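PDB 1RQB: methylmalonyl-CoA carboxyltransferase 5S subunit from Propionibacterium freudenreichii subsp. shermanii, which transfers a carboxyl group from the biotin of the 1.3S subunit to pyruvate, forming oxaloacetate, with a bound cobalt ion as cofactor. Local coordinates for residues M44-M49 and R88-L93. Sequence-based numbering, arbitrary orientation.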
loop_
_atom_site.group_PDB
_atom_site.type_symbol
_atom_site.label_atom_id
_atom_site.label_comp_id
_atom_site.label_asym_id
_atom_site.label_seq_id
_atom_site.Cartn_x
_atom_site.Cartn_y
_atom_site.Cartn_z
HETATM N N MSE A 44 7.558 1.256 20.303
HETATM C CA MSE A 44 7.079 2.635 20.483
HETATM C C MSE A 44 7.054 3.049 21.957
HETATM O O MSE A 44 6.404 2.415 22.785
HETATM C CB MSE A 44 5.676 2.814 19.918
HETATM C CG MSE A 44 5.160 4.205 20.167
HETATM SE SE MSE A 44 5.636 5.332 18.701
HETATM C CE MSE A 44 4.119 4.962 17.713
ATOM N N ALA A 45 7.719 4.160 22.254
ATOM C CA ALA A 45 7.784 4.679 23.629
ATOM C C ALA A 45 6.539 5.516 23.925
ATOM O O ALA A 45 6.045 6.248 23.068
ATOM C CB ALA A 45 9.034 5.529 23.803
HETATM N N MSE A 46 6.062 5.425 25.162
HETATM C CA MSE A 46 4.866 6.162 25.591
HETATM C C MSE A 46 5.056 7.660 25.338
HETATM O O MSE A 46 4.122 8.348 24.928
HETATM C CB MSE A 46 4.593 5.905 27.079
HETATM C CG MSE A 46 3.301 6.532 27.563
HETATM SE SE MSE A 46 1.769 5.857 26.520
HETATM C CE MSE A 46 0.413 5.982 27.909
ATOM N N GLU A 47 6.273 8.157 25.558
ATOM C CA GLU A 47 6.581 9.581 25.359
ATOM C C GLU A 47 6.264 10.014 23.925
ATOM O O GLU A 47 5.899 11.162 23.680
ATOM C CB GLU A 47 8.069 9.848 25.658
ATOM C CG GLU A 47 9.034 9.018 24.811
ATOM C CD GLU A 47 10.487 9.075 25.288
ATOM O OE1 GLU A 47 10.745 8.739 26.468
ATOM O OE2 GLU A 47 11.371 9.439 24.475
ATOM N N ASP A 48 6.384 9.091 22.978
ATOM C CA ASP A 48 6.158 9.416 21.562
ATOM C C ASP A 48 4.690 9.255 21.160
ATOM O O ASP A 48 4.325 9.586 20.032
ATOM C CB ASP A 48 7.037 8.520 20.671
ATOM C CG ASP A 48 8.520 8.914 20.708
ATOM O OD1 ASP A 48 8.815 10.120 20.817
ATOM O OD2 ASP A 48 9.396 8.025 20.605
HETATM N N MSE A 49 3.837 8.779 22.062
HETATM C CA MSE A 49 2.424 8.556 21.716
HETATM C C MSE A 49 1.463 9.517 22.422
HETATM O O MSE A 49 0.464 9.926 21.833
HETATM C CB MSE A 49 1.990 7.127 22.089
HETATM C CG MSE A 49 2.694 6.006 21.358
HETATM SE SE MSE A 49 1.899 4.251 21.796
HETATM C CE MSE A 49 2.959 3.793 23.355
ATOM N N ARG A 88 -3.348 3.122 32.502
ATOM C CA ARG A 88 -3.964 4.203 33.283
ATOM C C ARG A 88 -3.821 5.549 32.571
ATOM O O ARG A 88 -4.751 6.355 32.550
ATOM C CB ARG A 88 -3.357 4.279 34.690
ATOM C CG ARG A 88 -3.918 3.204 35.608
ATOM C CD ARG A 88 -3.406 3.327 37.035
ATOM N NE ARG A 88 -2.031 2.878 37.200
ATOM C CZ ARG A 88 -1.705 1.649 37.591
ATOM N NH1 ARG A 88 -2.655 0.765 37.852
ATOM N NH2 ARG A 88 -0.432 1.304 37.728
ATOM N N THR A 89 -2.655 5.785 31.985
ATOM C CA THR A 89 -2.402 7.054 31.287
ATOM C C THR A 89 -3.327 7.179 30.075
ATOM O O THR A 89 -3.926 8.230 29.855
ATOM C CB THR A 89 -0.932 7.157 30.838
ATOM O OG1 THR A 89 -0.090 7.138 31.995
ATOM C CG2 THR A 89 -0.692 8.459 30.086
ATOM N N PHE A 90 -3.459 6.108 29.298
ATOM C CA PHE A 90 -4.334 6.145 28.118
ATOM C C PHE A 90 -5.781 6.406 28.541
ATOM O O PHE A 90 -6.508 7.140 27.874
ATOM C CB PHE A 90 -4.261 4.821 27.358
ATOM C CG PHE A 90 -3.055 4.695 26.452
ATOM C CD1 PHE A 90 -2.502 3.445 26.185
ATOM C CD2 PHE A 90 -2.496 5.810 25.843
ATOM C CE1 PHE A 90 -1.401 3.307 25.317
ATOM C CE2 PHE A 90 -1.394 5.682 24.972
ATOM C CZ PHE A 90 -0.851 4.423 24.716
ATOM N N ARG A 91 -6.198 5.805 29.653
ATOM C CA ARG A 91 -7.580 5.968 30.130
ATOM C C ARG A 91 -7.841 7.436 30.475
ATOM O O ARG A 91 -8.918 7.969 30.216
ATOM C CB ARG A 91 -7.802 5.119 31.387
ATOM C CG ARG A 91 -9.178 5.246 32.048
ATOM C CD ARG A 91 -10.323 4.703 31.198
ATOM N NE ARG A 91 -10.620 5.471 29.991
ATOM C CZ ARG A 91 -11.432 5.032 29.031
ATOM N NH1 ARG A 91 -12.000 3.837 29.146
ATOM N NH2 ARG A 91 -11.705 5.793 27.979
ATOM N N LYS A 92 -6.839 8.073 31.063
ATOM C CA LYS A 92 -6.936 9.474 31.497
ATOM C C LYS A 92 -6.867 10.444 30.314
ATOM O O LYS A 92 -7.602 11.429 30.275
ATOM C CB LYS A 92 -5.799 9.769 32.482
ATOM C CG LYS A 92 -5.680 11.219 32.896
ATOM C CD LYS A 92 -4.549 11.416 33.906
ATOM C CE LYS A 92 -3.205 10.903 33.383
ATOM N NZ LYS A 92 -2.832 11.454 32.044
ATOM N N LEU A 93 -6.007 10.169 29.338
ATOM C CA LEU A 93 -5.845 11.090 28.203
ATOM C C LEU A 93 -6.920 10.893 27.130
ATOM O O LEU A 93 -7.084 11.748 26.261
ATOM C CB LEU A 93 -4.454 10.933 27.585
ATOM C CG LEU A 93 -3.307 11.287 28.530
ATOM C CD1 LEU A 93 -1.976 11.031 27.838
ATOM C CD2 LEU A 93 -3.422 12.743 28.958
#
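Two selenomethionines, Met46 and Met49, meet the ring of Phe90 in different ways, and the trio illustrates how a selenoether, standing in for the thioether of methionine, can use both the face and the rim of an aromatic ring. Met46 lays its methyl over one face: Met46 CE sits 3.6 Å from the centroid of the Phe90 ring, only 18° off the normal, a CH-pi contact displaced somewhat toward the CE2 side. Met46 SE follows obliquely, 3.5 Å from Phe90 CZ, adding a Met-aromatic contact on the same face. The Met46 side chain gets there by leaving its backbone with CG anti to N (chi1 -175°) and then bending at chi2, while Phe90 comes to meet it from the opposite direction. On the side turned from the ring, the Met46 methyl meets Thr89 tip to tip, with Met46 CE and Thr89 CB a tight 3.4 Å apart; the Thr89 hydroxyl OG1 is hydrogen-bonded to the carbonyl oxygen of Glu85 in the same helix. The setting is the TIM barrel of the carboxyltransferase domain: the 44–49 segment belongs to the connection between helices 31–39 and 53–58, and Phe90 projects from helix 83–93, which comes after strand 63–68 and helix 71–77 and leads on to strand 99–103. Met49 comes to the ring rim instead, in an edge-on Met-aromatic contact, with Met49 SE 4.0 Å from Phe90 CZ and 84° from the normal as seen from the ring centre. Replacing Phe90 by an alanine would probably deprive the Met46 methyl of its aromatic platform and leave both selenomethionine ends freer to turn. Leu32, on helix 31–39, touches both Phe90 and Met49, and Met49 lies about 4 Å, side chain to side chain, from His36 of the substrate-binding site.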